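Local coordinates for spore germination protein GerM (Bacillus subtilis subsp. subtilis str. 168, PDB 6GZB) that is of unknown molecular function but affects both sporulation and spore germination in Bacillus subtilis, at residues Val52-Tyr57 / Leu147-Ser152; Pro71-Glu76 / Leu83-Gln88; Glu317-Asn320 / Glu324-Thr327. All blocks are in the same frame, centred on the assembly; numbering follows the deposited sequence.

Contact 1: Val52-Tyr57 / Leu147-Ser152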
ATOM      1  N   VAL A  52      -9.649 -15.494   9.292  1.00 39.91           N
ATOM      2  CA  VAL A  52      -9.771 -14.758   8.041  1.00 42.18           C
ATOM      3  C   VAL A  52      -8.454 -14.035   7.742  1.00 34.82           C
ATOM      4  O   VAL A  52      -7.830 -13.467   8.642  1.00 33.58           O
ATOM      5  CB  VAL A  52     -10.905 -13.720   8.130  1.00 44.03           C
ATOM      6  CG1 VAL A  52     -11.150 -13.067   6.779  1.00 56.86           C
ATOM      7  CG2 VAL A  52     -12.176 -14.384   8.628  1.00 57.02           C
ATOM      8  N   MET A  53      -8.011 -14.106   6.492  1.00 33.19           N
ATOM      9  CA  MET A  53      -6.775 -13.449   6.085  1.00 34.77           C
ATOM     10  C   MET A  53      -6.995 -11.938   6.014  1.00 37.57           C
ATOM     11  O   MET A  53      -7.909 -11.473   5.354  1.00 35.31           O
ATOM     12  CB  MET A  53      -6.321 -13.977   4.721  1.00 33.12           C
ATOM     13  CG  MET A  53      -5.937 -15.455   4.711  1.00 31.90           C
ATOM     14  SD  MET A  53      -4.831 -15.914   6.059  1.00 36.00           S
ATOM     15  CE  MET A  53      -3.291 -15.190   5.508  1.00 35.31           C
ATOM     16  N   ARG A  54      -6.163 -11.178   6.712  1.00 30.71           N
ATOM     17  CA  ARG A  54      -6.380  -9.743   6.862  1.00 35.03           C
ATOM     18  C   ARG A  54      -5.077  -8.971   6.635  1.00 32.35           C
ATOM     19  O   ARG A  54      -4.014  -9.399   7.069  1.00 28.62           O
ATOM     20  CB  ARG A  54      -6.928  -9.448   8.261  1.00 35.86           C
ATOM     21  CG  ARG A  54      -7.610  -8.104   8.383  1.00 42.15           C
ATOM     22  CD  ARG A  54      -8.935  -8.122   7.642  1.00 51.31           C
ATOM     23  NE  ARG A  54      -9.925  -8.922   8.354  1.00 46.97           N
ATOM     24  CZ  ARG A  54     -11.079  -9.323   7.834  1.00 54.91           C
ATOM     25  NH1 ARG A  54     -11.377  -9.043   6.573  1.00 52.14           N
ATOM     26  NH2 ARG A  54     -11.936 -10.005   8.578  1.00 51.45           N
ATOM     27  N   GLU A  55      -5.169  -7.815   5.989  1.00 32.33           N
ATOM     28  CA  GLU A  55      -4.010  -6.938   5.838  1.00 30.19           C
ATOM     29  C   GLU A  55      -3.692  -6.264   7.171  1.00 29.29           C
ATOM     30  O   GLU A  55      -4.553  -5.628   7.779  1.00 31.25           O
ATOM     31  CB  GLU A  55      -4.254  -5.883   4.754  1.00 32.64           C
ATOM     32  CG  GLU A  55      -4.225  -6.403   3.322  1.00 32.42           C
ATOM     33  CD  GLU A  55      -4.484  -5.303   2.284  1.00 44.02           C
ATOM     34  OE1 GLU A  55      -4.534  -4.098   2.644  1.00 34.94           O
ATOM     35  OE2 GLU A  55      -4.598  -5.642   1.091  1.00 43.98           O
ATOM     36  N   LEU A  56      -2.465  -6.444   7.641  1.00 31.01           N
ATOM     37  CA  LEU A  56      -1.937  -5.632   8.730  1.00 29.43           C
ATOM     38  C   LEU A  56      -0.772  -4.806   8.210  1.00 24.50           C
ATOM     39  O   LEU A  56       0.181  -5.348   7.650  1.00 28.36           O
ATOM     40  CB  LEU A  56      -1.477  -6.507   9.893  1.00 32.01           C
ATOM     41  CG  LEU A  56      -2.507  -7.468  10.478  1.00 32.65           C
ATOM     42  CD1 LEU A  56      -1.858  -8.289  11.586  1.00 36.69           C
ATOM     43  CD2 LEU A  56      -3.720  -6.717  11.005  1.00 30.81           C
ATOM     44  N   TYR A  57      -0.842  -3.494   8.409  1.00 23.22           N
ATOM     45  CA  TYR A  57       0.211  -2.611   7.937  1.00 24.29           C
ATOM     46  C   TYR A  57       1.280  -2.456   9.012  1.00 26.25           C
ATOM     47  O   TYR A  57       1.181  -1.627   9.925  1.00 25.53           O
ATOM     48  CB  TYR A  57      -0.369  -1.270   7.458  1.00 28.98           C
ATOM     49  CG  TYR A  57      -0.977  -1.391   6.072  1.00 26.72           C
ATOM     50  CD1 TYR A  57      -2.209  -2.004   5.892  1.00 28.00           C
ATOM     51  CD2 TYR A  57      -0.225  -1.118   4.941  1.00 21.97           C
ATOM     52  CE1 TYR A  57      -2.726  -2.225   4.625  1.00 24.12           C
ATOM     53  CE2 TYR A  57      -0.733  -1.339   3.674  1.00 25.65           C
ATOM     54  CZ  TYR A  57      -1.977  -1.910   3.521  1.00 22.61           C
ATOM     55  OH  TYR A  57      -2.475  -2.143   2.248  1.00 24.99           O
ATOM     56  N   LEU A 147      -7.398   0.234   8.375  1.00 28.92           N
ATOM     57  CA  LEU A 147      -8.842   0.442   8.451  1.00 27.31           C
ATOM     58  C   LEU A 147      -9.480   0.484   7.068  1.00 27.07           C
ATOM     59  O   LEU A 147     -10.562  -0.060   6.863  1.00 29.96           O
ATOM     60  CB  LEU A 147      -9.170   1.732   9.211  1.00 29.89           C
ATOM     61  CG  LEU A 147      -9.023   1.635  10.728  1.00 29.21           C
ATOM     62  CD1 LEU A 147      -9.284   2.983  11.389  1.00 36.11           C
ATOM     63  CD2 LEU A 147      -9.966   0.577  11.269  1.00 28.74           C
ATOM     64  N   THR A 148      -8.806   1.107   6.111  1.00 28.27           N
ATOM     65  CA  THR A 148      -9.401   1.340   4.799  1.00 26.23           C
ATOM     66  C   THR A 148      -9.323   0.141   3.878  1.00 26.07           C
ATOM     67  O   THR A 148      -9.771   0.208   2.731  1.00 26.75           O
ATOM     68  CB  THR A 148      -8.782   2.567   4.090  1.00 25.43           C
ATOM     69  OG1 THR A 148      -7.356   2.481   4.102  1.00 27.65           O
ATOM     70  CG2 THR A 148      -9.217   3.850   4.798  1.00 30.61           C
ATOM     71  N   GLN A 149      -8.809  -0.979   4.372  1.00 26.46           N
ATOM     72  CA  GLN A 149      -8.888  -2.214   3.591  1.00 32.67           C
ATOM     73  C   GLN A 149     -10.337  -2.704   3.486  1.00 29.37           C
ATOM     74  O   GLN A 149     -10.673  -3.465   2.596  1.00 28.77           O
ATOM     75  CB  GLN A 149      -8.003  -3.313   4.188  1.00 27.74           C
ATOM     76  CG  GLN A 149      -8.602  -4.024   5.389  1.00 27.42           C
ATOM     77  CD  GLN A 149      -7.611  -4.973   6.028  1.00 33.04           C
ATOM     78  OE1 GLN A 149      -7.416  -6.081   5.542  1.00 31.54           O
ATOM     79  NE2 GLN A 149      -6.952  -4.529   7.098  1.00 27.93           N
ATOM     80  N   PHE A 150     -11.172  -2.306   4.437  1.00 31.26           N
ATOM     81  CA  PHE A 150     -12.565  -2.727   4.464  1.00 28.76           C
ATOM     82  C   PHE A 150     -13.425  -1.841   3.570  1.00 33.27           C
ATOM     83  O   PHE A 150     -13.225  -0.620   3.489  1.00 33.04           O
ATOM     84  CB  PHE A 150     -13.095  -2.666   5.889  1.00 34.99           C
ATOM     85  CG  PHE A 150     -12.349  -3.535   6.844  1.00 34.07           C
ATOM     86  CD1 PHE A 150     -12.594  -4.894   6.894  1.00 37.86           C
ATOM     87  CD2 PHE A 150     -11.408  -2.995   7.707  1.00 33.86           C
ATOM     88  CE1 PHE A 150     -11.912  -5.703   7.787  1.00 43.83           C
ATOM     89  CE2 PHE A 150     -10.710  -3.799   8.591  1.00 33.68           C
ATOM     90  CZ  PHE A 150     -10.947  -5.160   8.617  1.00 40.24           C
ATOM     91  N   SER A 151     -14.263  -2.355   2.831  1.00 37.17           N
ATOM     92  CA  SER A 151     -15.044  -1.634   1.824  1.00 43.50           C
ATOM     93  C   SER A 151     -15.963  -0.590   2.467  1.00 29.72           C
ATOM     94  O   SER A 151     -16.344   0.381   1.827  1.00 40.74           O
ATOM     95  CB  SER A 151     -15.848  -2.608   0.962  1.00 37.32           C
ATOM     96  OG  SER A 151     -16.800  -3.288   1.747  1.00 54.56           O
ATOM     97  N   SER A 152     -16.368  -0.851   3.819  1.00 35.48           N
ATOM     98  CA  SER A 152     -17.223   0.080   4.543  1.00 36.82           C
ATOM     99  C   SER A 152     -16.451   1.283   5.093  1.00 39.48           C
ATOM    100  O   SER A 152     -17.059   2.197   5.633  1.00 37.70           O
ATOM    101  CB  SER A 152     -17.920  -0.638   5.697  1.00 42.73           C
ATOM    102  OG  SER A 152     -16.983  -1.089   6.667  1.00 50.95           O
TER
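E55 and Q149 mark the nearest backbone approach, their CA atoms 7.2 Å apart, so a side chain has to bridge from the type I turn L147-F150 to the strand. Q149 does this with its amide, which pairs with both main-chain polar groups of E55, in the way a residue of an adjoining strand would. Its OE1 accepts from E55 N at 2.9 Å, and its NE2 donates to E55 O at 2.7 Å. In each case the acceptor is met in its carbonyl plane, on a lone pair. CG of Q149 stands between the backbone N and the carbonyl carbon (chi1 79°), and from there the chain runs out extended to the strand. NE2 also bonds to T146 O, which helps fix the rotation of the amide. With an alanine here, E55 N and E55 O would probably lose these mates and a gap would be likely to open between turn and strand.

On one flank, R54 crosses Q149 at about a right angle, with R54 CD 3.3 Å from Q149 OE1. Bends at chi2 and chi3 bring the guanidinium between V52 CG1 on one face and F150 CE1 on the other; R54 NH1 lies 3.6 Å from F150 CE1. The guanidinium and ring planes are 51° apart, too far from parallel for a stack. On the other flank, Y57 OH donates to E55 OE1 at 2.9 Å from above the carboxylate plane.

Within the first of the tandem GerMN domains, the contact thus joins strand 51-60 to the loop after helix 136-147. Strand 65-73 pairs with V52, R54 and L56 through backbone bonds, whereas E55 turns its N-H and C=O to Q149. T78 of helix 78-84 touches both R54 and F150, while S142 and T146 of helix 136-147 bond to the backbone of Y57.

Contact 2: Pro71-Glu76 / Leu83-Gln88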
ATOM      1  N   PRO A  71      -3.418 -14.418   9.188  1.00 31.67           N
ATOM      2  CA  PRO A  71      -4.647 -15.076   9.635  1.00 39.00           C
ATOM      3  C   PRO A  71      -5.154 -14.527  10.962  1.00 31.61           C
ATOM      4  O   PRO A  71      -4.462 -14.612  11.969  1.00 30.00           O
ATOM      5  CB  PRO A  71      -4.222 -16.540   9.797  1.00 32.47           C
ATOM      6  CG  PRO A  71      -2.773 -16.479  10.120  1.00 31.51           C
ATOM      7  CD  PRO A  71      -2.226 -15.252   9.432  1.00 35.67           C
ATOM      8  N   LEU A  72      -6.337 -13.928  10.950  1.00 38.23           N
ATOM      9  CA  LEU A  72      -6.938 -13.396  12.172  1.00 38.37           C
ATOM     10  C   LEU A  72      -8.206 -14.174  12.512  1.00 33.72           C
ATOM     11  O   LEU A  72      -8.996 -14.471  11.627  1.00 39.23           O
ATOM     12  CB  LEU A  72      -7.288 -11.919  11.982  1.00 39.42           C
ATOM     13  CG  LEU A  72      -6.277 -10.886  12.484  1.00 46.09           C
ATOM     14  CD1 LEU A  72      -4.882 -11.190  11.976  1.00 41.59           C
ATOM     15  CD2 LEU A  72      -6.707  -9.484  12.073  1.00 44.26           C
ATOM     16  N   PRO A  73      -8.432 -14.455  13.803  1.00 39.96           N
ATOM     17  CA  PRO A  73      -9.646 -15.162  14.234  1.00 39.67           C
ATOM     18  C   PRO A  73     -10.930 -14.475  13.770  1.00 41.20           C
ATOM     19  O   PRO A  73     -11.009 -13.250  13.778  1.00 45.01           O
ATOM     20  CB  PRO A  73      -9.557 -15.128  15.761  1.00 38.40           C
ATOM     21  CG  PRO A  73      -8.152 -14.772  16.091  1.00 40.95           C
ATOM     22  CD  PRO A  73      -7.635 -13.966  14.938  1.00 43.65           C
ATOM     23  N   LYS A  74     -11.922 -15.256  13.359  1.00 44.42           N
ATOM     24  CA  LYS A  74     -13.259 -14.725  13.105  1.00 51.09           C
ATOM     25  C   LYS A  74     -13.718 -13.833  14.259  1.00 53.95           C
ATOM     26  O   LYS A  74     -13.458 -14.113  15.427  1.00 54.63           O
ATOM     27  CB  LYS A  74     -14.266 -15.860  12.899  1.00 64.56           C
ATOM     28  CG  LYS A  74     -14.805 -15.963  11.479  1.00 69.92           C
ATOM     29  CD  LYS A  74     -14.024 -16.974  10.656  1.00 78.67           C
ATOM     30  CE  LYS A  74     -14.958 -17.825   9.809  1.00 82.91           C
ATOM     31  NZ  LYS A  74     -14.289 -18.370   8.596  1.00 80.52           N
ATOM     32  N   SER A  75     -14.416 -12.759  13.921  1.00 51.62           N
ATOM     33  CA  SER A  75     -14.716 -11.714  14.883  1.00 47.85           C
ATOM     34  C   SER A  75     -16.027 -11.030  14.501  1.00 47.93           C
ATOM     35  O   SER A  75     -16.421 -11.044  13.336  1.00 50.51           O
ATOM     36  CB  SER A  75     -13.577 -10.692  14.893  1.00 52.47           C
ATOM     37  OG  SER A  75     -13.922  -9.530  15.628  1.00 45.70           O
ATOM     38  N   GLU A  76     -16.672 -10.395  15.473  1.00 61.86           N
ATOM     39  CA  GLU A  76     -17.855  -9.584  15.211  1.00 74.04           C
ATOM     40  C   GLU A  76     -17.487  -8.144  14.868  1.00 60.96           C
ATOM     41  O   GLU A  76     -18.269  -7.428  14.249  1.00 60.33           O
ATOM     42  CB  GLU A  76     -18.781  -9.615  16.426  1.00 86.21           C
ATOM     43  CG  GLU A  76     -19.287 -11.010  16.766  1.00106.66           C
ATOM     44  CD  GLU A  76     -20.117 -11.627  15.650  1.00108.93           C
ATOM     45  OE1 GLU A  76     -20.651 -10.871  14.812  1.00117.07           O
ATOM     46  OE2 GLU A  76     -20.234 -12.869  15.607  1.00 98.74           O
ATOM     47  N   LEU A  83      -6.957  -3.483  14.143  1.00 29.82           N
ATOM     48  CA  LEU A  83      -6.139  -2.535  14.892  1.00 29.92           C
ATOM     49  C   LEU A  83      -5.514  -3.181  16.127  1.00 27.17           C
ATOM     50  O   LEU A  83      -4.381  -2.868  16.492  1.00 31.29           O
ATOM     51  CB  LEU A  83      -6.968  -1.326  15.314  1.00 32.03           C
ATOM     52  CG  LEU A  83      -7.482  -0.446  14.171  1.00 29.12           C
ATOM     53  CD1 LEU A  83      -8.090   0.827  14.747  1.00 33.52           C
ATOM     54  CD2 LEU A  83      -6.370  -0.099  13.194  1.00 30.61           C
ATOM     55  N   GLU A  84      -6.256  -4.064  16.784  1.00 29.09           N
ATOM     56  CA  GLU A  84      -5.738  -4.771  17.958  1.00 33.82           C
ATOM     57  C   GLU A  84      -4.530  -5.613  17.588  1.00 31.96           C
ATOM     58  O   GLU A  84      -3.641  -5.847  18.412  1.00 29.69           O
ATOM     59  CB  GLU A  84      -6.823  -5.660  18.582  1.00 33.69           C
ATOM     60  CG  GLU A  84      -7.698  -4.937  19.596  1.00 38.75           C
ATOM     61  CD  GLU A  84      -9.045  -5.605  19.838  1.00 45.17           C
ATOM     62  OE1 GLU A  84      -9.866  -5.025  20.581  1.00 55.03           O
ATOM     63  OE2 GLU A  84      -9.306  -6.685  19.273  1.00 50.11           O
ATOM     64  N   TYR A  85      -4.493  -6.060  16.337  1.00 30.88           N
ATOM     65  CA  TYR A  85      -3.374  -6.867  15.858  1.00 36.44           C
ATOM     66  C   TYR A  85      -2.227  -6.018  15.321  1.00 30.62           C
ATOM     67  O   TYR A  85      -1.279  -6.543  14.738  1.00 33.00           O
ATOM     68  CB  TYR A  85      -3.859  -7.854  14.802  1.00 29.56           C
ATOM     69  CG  TYR A  85      -4.328  -9.162  15.396  1.00 33.46           C
ATOM     70  CD1 TYR A  85      -5.572  -9.266  16.005  1.00 34.42           C
ATOM     71  CD2 TYR A  85      -3.518 -10.286  15.378  1.00 36.79           C
ATOM     72  CE1 TYR A  85      -6.004 -10.456  16.551  1.00 35.51           C
ATOM     73  CE2 TYR A  85      -3.956 -11.488  15.899  1.00 40.20           C
ATOM     74  CZ  TYR A  85      -5.189 -11.559  16.507  1.00 33.37           C
ATOM     75  OH  TYR A  85      -5.626 -12.738  17.059  1.00 41.39           O
ATOM     76  N   LEU A  86      -2.301  -4.709  15.548  1.00 26.41           N
ATOM     77  CA  LEU A  86      -1.163  -3.829  15.320  1.00 27.31           C
ATOM     78  C   LEU A  86      -0.420  -3.540  16.625  1.00 27.12           C
ATOM     79  O   LEU A  86       0.581  -2.830  16.627  1.00 25.36           O
ATOM     80  CB  LEU A  86      -1.634  -2.501  14.720  1.00 30.03           C
ATOM     81  CG  LEU A  86      -2.337  -2.578  13.374  1.00 28.84           C
ATOM     82  CD1 LEU A  86      -2.776  -1.197  12.931  1.00 28.47           C
ATOM     83  CD2 LEU A  86      -1.421  -3.208  12.335  1.00 34.03           C
ATOM     84  N   VAL A  87      -0.966  -4.006  17.743  1.00 30.79           N
ATOM     85  CA  VAL A  87      -0.450  -3.598  19.048  1.00 31.95           C
ATOM     86  C   VAL A  87       0.746  -4.454  19.441  1.00 30.42           C
ATOM     87  O   VAL A  87       0.666  -5.681  19.445  1.00 28.32           O
ATOM     88  CB  VAL A  87      -1.519  -3.690  20.148  1.00 36.75           C
ATOM     89  CG1 VAL A  87      -0.930  -3.274  21.492  1.00 33.02           C
ATOM     90  CG2 VAL A  87      -2.719  -2.828  19.788  1.00 35.55           C
ATOM     91  N   GLN A  88       1.865  -3.791  19.704  1.00 30.36           N
ATOM     92  CA  GLN A  88       3.066  -4.438  20.226  1.00 35.41           C
ATOM     93  C   GLN A  88       2.751  -5.261  21.473  1.00 35.90           C
ATOM     94  O   GLN A  88       2.113  -4.777  22.414  1.00 36.30           O
ATOM     95  CB  GLN A  88       4.124  -3.377  20.546  1.00 37.59           C
ATOM     96  CG  GLN A  88       5.219  -3.829  21.510  1.00 59.11           C
ATOM     97  CD  GLN A  88       6.273  -4.692  20.844  1.00 67.66           C
ATOM     98  OE1 GLN A  88       6.786  -4.346  19.780  1.00 68.40           O
ATOM     99  NE2 GLN A  88       6.605  -5.823  21.469  1.00 58.28           N
TER
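L72 sits squarely over the ring of Y85: its CG is 3.8 Å from the ring centroid and only 7° off the normal, a CH-pi contact on the face. The L72 side chain lies there with chi1 at -96°, away from the staggered positions, and its methyls spread over the inner half of the ring, CD1 lying 3.8 Å from Y85 CD2. P73 meets the phenol end of the same side chain, where its CD comes within 3.2 Å of Y85 OH and its CG within 3.4 Å of that oxygen.

This is where, in the first GerMN domain, the end of strand 65-73 meets the C-terminal end of helix 78-84. L72 is held in the strand by backbone pairing with V52 of strand 51-60. Y85 is the first residue to leave the helical path after helix 78-84, in a type I turn from E84 to V87. Q81 of that helix touches L72 and donates from NE2 to P73 O, tying helix to strand next to the ring. I95 touches both L72 and Y85, and P91 and L56 also lie against Y85.

Between the two segments the attraction is therefore dispersion and CH-pi; Q81 and the strand pairing add polar bonds beside it.

Contact 3: Glu317-Asn320 / Glu324-Thr327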
ATOM      1  N   GLU A 317       0.402 -10.890 -26.348  1.00 41.55           N
ATOM      2  CA  GLU A 317       1.313 -12.009 -26.525  1.00 43.24           C
ATOM      3  C   GLU A 317       2.162 -12.269 -25.284  1.00 47.96           C
ATOM      4  O   GLU A 317       3.131 -13.025 -25.342  1.00 41.81           O
ATOM      5  CB  GLU A 317       2.250 -11.727 -27.701  1.00 55.04           C
ATOM      6  CG  GLU A 317       1.603 -11.884 -29.067  1.00 79.43           C
ATOM      7  CD  GLU A 317       2.555 -11.548 -30.194  1.00 86.53           C
ATOM      8  OE1 GLU A 317       2.121 -11.583 -31.366  1.00 87.53           O
ATOM      9  OE2 GLU A 317       3.738 -11.255 -29.903  1.00 69.63           O
ATOM     10  N   LEU A 318       1.884 -11.580 -24.182  1.00 51.22           N
ATOM     11  CA  LEU A 318       2.700 -11.794 -22.983  1.00 43.20           C
ATOM     12  C   LEU A 318       2.239 -13.050 -22.259  1.00 32.22           C
ATOM     13  O   LEU A 318       1.042 -13.345 -22.211  1.00 33.58           O
ATOM     14  CB  LEU A 318       2.658 -10.584 -22.048  1.00 40.95           C
ATOM     15  CG  LEU A 318       3.272  -9.311 -22.635  1.00 36.62           C
ATOM     16  CD1 LEU A 318       2.763  -8.089 -21.896  1.00 44.32           C
ATOM     17  CD2 LEU A 318       4.784  -9.372 -22.617  1.00 37.84           C
ATOM     18  N   VAL A 319       3.196 -13.812 -21.741  1.00 32.82           N
ATOM     19  CA  VAL A 319       2.880 -14.928 -20.867  1.00 36.41           C
ATOM     20  C   VAL A 319       3.493 -14.695 -19.497  1.00 32.71           C
ATOM     21  O   VAL A 319       4.464 -13.970 -19.361  1.00 30.58           O
ATOM     22  CB  VAL A 319       3.373 -16.273 -21.443  1.00 38.39           C
ATOM     23  CG1 VAL A 319       2.892 -16.441 -22.879  1.00 37.71           C
ATOM     24  CG2 VAL A 319       4.886 -16.357 -21.393  1.00 45.60           C
ATOM     25  N   ASN A 320       2.907 -15.303 -18.477  1.00 35.80           N
ATOM     26  CA  ASN A 320       3.453 -15.195 -17.131  1.00 37.42           C
ATOM     27  C   ASN A 320       4.508 -16.278 -16.920  1.00 47.11           C
ATOM     28  O   ASN A 320       4.958 -16.910 -17.874  1.00 41.59           O
ATOM     29  CB  ASN A 320       2.334 -15.307 -16.091  1.00 32.73           C
ATOM     30  CG  ASN A 320       1.668 -16.672 -16.091  1.00 34.88           C
ATOM     31  OD1 ASN A 320       2.158 -17.623 -16.701  1.00 38.19           O
ATOM     32  ND2 ASN A 320       0.527 -16.763 -15.430  1.00 34.81           N
ATOM     33  N   GLU A 324       1.486 -19.146 -19.069  1.00 41.16           N
ATOM     34  CA  GLU A 324       0.089 -18.885 -19.375  1.00 37.33           C
ATOM     35  C   GLU A 324      -0.070 -17.550 -20.102  1.00 46.14           C
ATOM     36  O   GLU A 324       0.475 -16.541 -19.672  1.00 48.78           O
ATOM     37  CB  GLU A 324      -0.727 -18.882 -18.082  1.00 36.54           C
ATOM     38  CG  GLU A 324      -0.489 -20.119 -17.227  1.00 42.52           C
ATOM     39  CD  GLU A 324      -1.202 -20.069 -15.892  1.00 53.04           C
ATOM     40  OE1 GLU A 324      -1.413 -21.146 -15.292  1.00 49.03           O
ATOM     41  OE2 GLU A 324      -1.558 -18.955 -15.447  1.00 51.91           O
ATOM     42  N   LYS A 325      -0.871 -17.544 -21.166  1.00 39.80           N
ATOM     43  CA  LYS A 325      -1.087 -16.336 -21.958  1.00 36.85           C
ATOM     44  C   LYS A 325      -1.927 -15.341 -21.171  1.00 35.17           C
ATOM     45  O   LYS A 325      -2.999 -15.671 -20.685  1.00 38.16           O
ATOM     46  CB  LYS A 325      -1.791 -16.651 -23.283  1.00 40.86           C
ATOM     47  CG  LYS A 325      -0.965 -17.453 -24.265  1.00 47.54           C
ATOM     48  CD  LYS A 325      -1.566 -17.415 -25.662  1.00 50.07           C
ATOM     49  CE  LYS A 325      -0.923 -18.467 -26.555  1.00 55.97           C
ATOM     50  NZ  LYS A 325      -1.403 -18.390 -27.961  1.00 68.10           N
ATOM     51  N   LEU A 326      -1.456 -14.105 -21.113  1.00 34.09           N
ATOM     52  CA  LEU A 326      -2.150 -13.046 -20.405  1.00 38.63           C
ATOM     53  C   LEU A 326      -3.000 -12.246 -21.381  1.00 41.44           C
ATOM     54  O   LEU A 326      -2.618 -11.149 -21.794  1.00 40.43           O
ATOM     55  CB  LEU A 326      -1.134 -12.124 -19.739  1.00 41.09           C
ATOM     56  CG  LEU A 326      -0.252 -12.799 -18.699  1.00 45.65           C
ATOM     57  CD1 LEU A 326       0.904 -11.890 -18.320  1.00 47.50           C
ATOM     58  CD2 LEU A 326      -1.091 -13.142 -17.482  1.00 44.22           C
ATOM     59  N   THR A 327      -4.158 -12.792 -21.732  1.00 39.85           N
ATOM     60  CA  THR A 327      -5.046 -12.148 -22.691  1.00 37.26           C
ATOM     61  C   THR A 327      -6.187 -11.437 -21.981  1.00 36.21           C
ATOM     62  O   THR A 327      -6.922 -10.677 -22.597  1.00 44.02           O
ATOM     63  CB  THR A 327      -5.664 -13.168 -23.676  1.00 39.63           C
ATOM     64  OG1 THR A 327      -6.572 -14.025 -22.976  1.00 49.41           O
ATOM     65  CG2 THR A 327      -4.593 -14.007 -24.346  1.00 43.22           C
TER
HETATM   66  O   HOH W   1      -0.556 -10.252 -23.103  1.00 34.19           O
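N320 OD1 receives two main-chain N-H groups: E324 N at 2.9 Å, coming from above the carbonyl plane, and K322 N in a weak bond that spans an Asx turn. The other half of the amide works as well, since ND2 donates to E324 OE2 at 3.0 Å, close to the plane of the amide but 42° out of that of the carboxylate. CG of N320 lies between the backbone N and the carbonyl carbon (chi1 65°), which folds the amide over to E324.

The backbones form a tight hairpin-like reversal with a single antiparallel bridge, V319 facing K325 as a non-hydrogen-bonded pair. L326 N donates to L318 O at 2.8 Å and N320 N to E324 O at 3.0 Å, one on each side of that pair. E324 O also has V319 CA at 3.1 Å, a CA-H...O contact. One step on, a water accepts from L318 N and donates to L326 O.

L326 turns its side chain to the opposing backbone, CD1 lying 4.0 Å from N320 N. L318 packs on V310 and V312 of strand 307-312, and V319 makes backbone bonds to K285 and I287.

In the fold
From the N terminus, strand 51-60 supplies the first half of contact 1, and strand 65-73 then returns alongside it to reach contact 2. That contact closes a short loop made mostly of helix 78-84 and lies wholly within the much longer loop of contact 1, which closes only after helix 136-147. The two touch, with centres 10 Å apart, because V52 and L72 belong to adjacent strands of one sheet; together they join that sheet to helices 78-84 and 136-147. Contact 3 follows in series, crossing neither, and closes a small loop between strands 307-312 and 330-331 in the second GerMN half of the chain. Its centre lies about 30 Å and 38 Å from those of contacts 1 and 2.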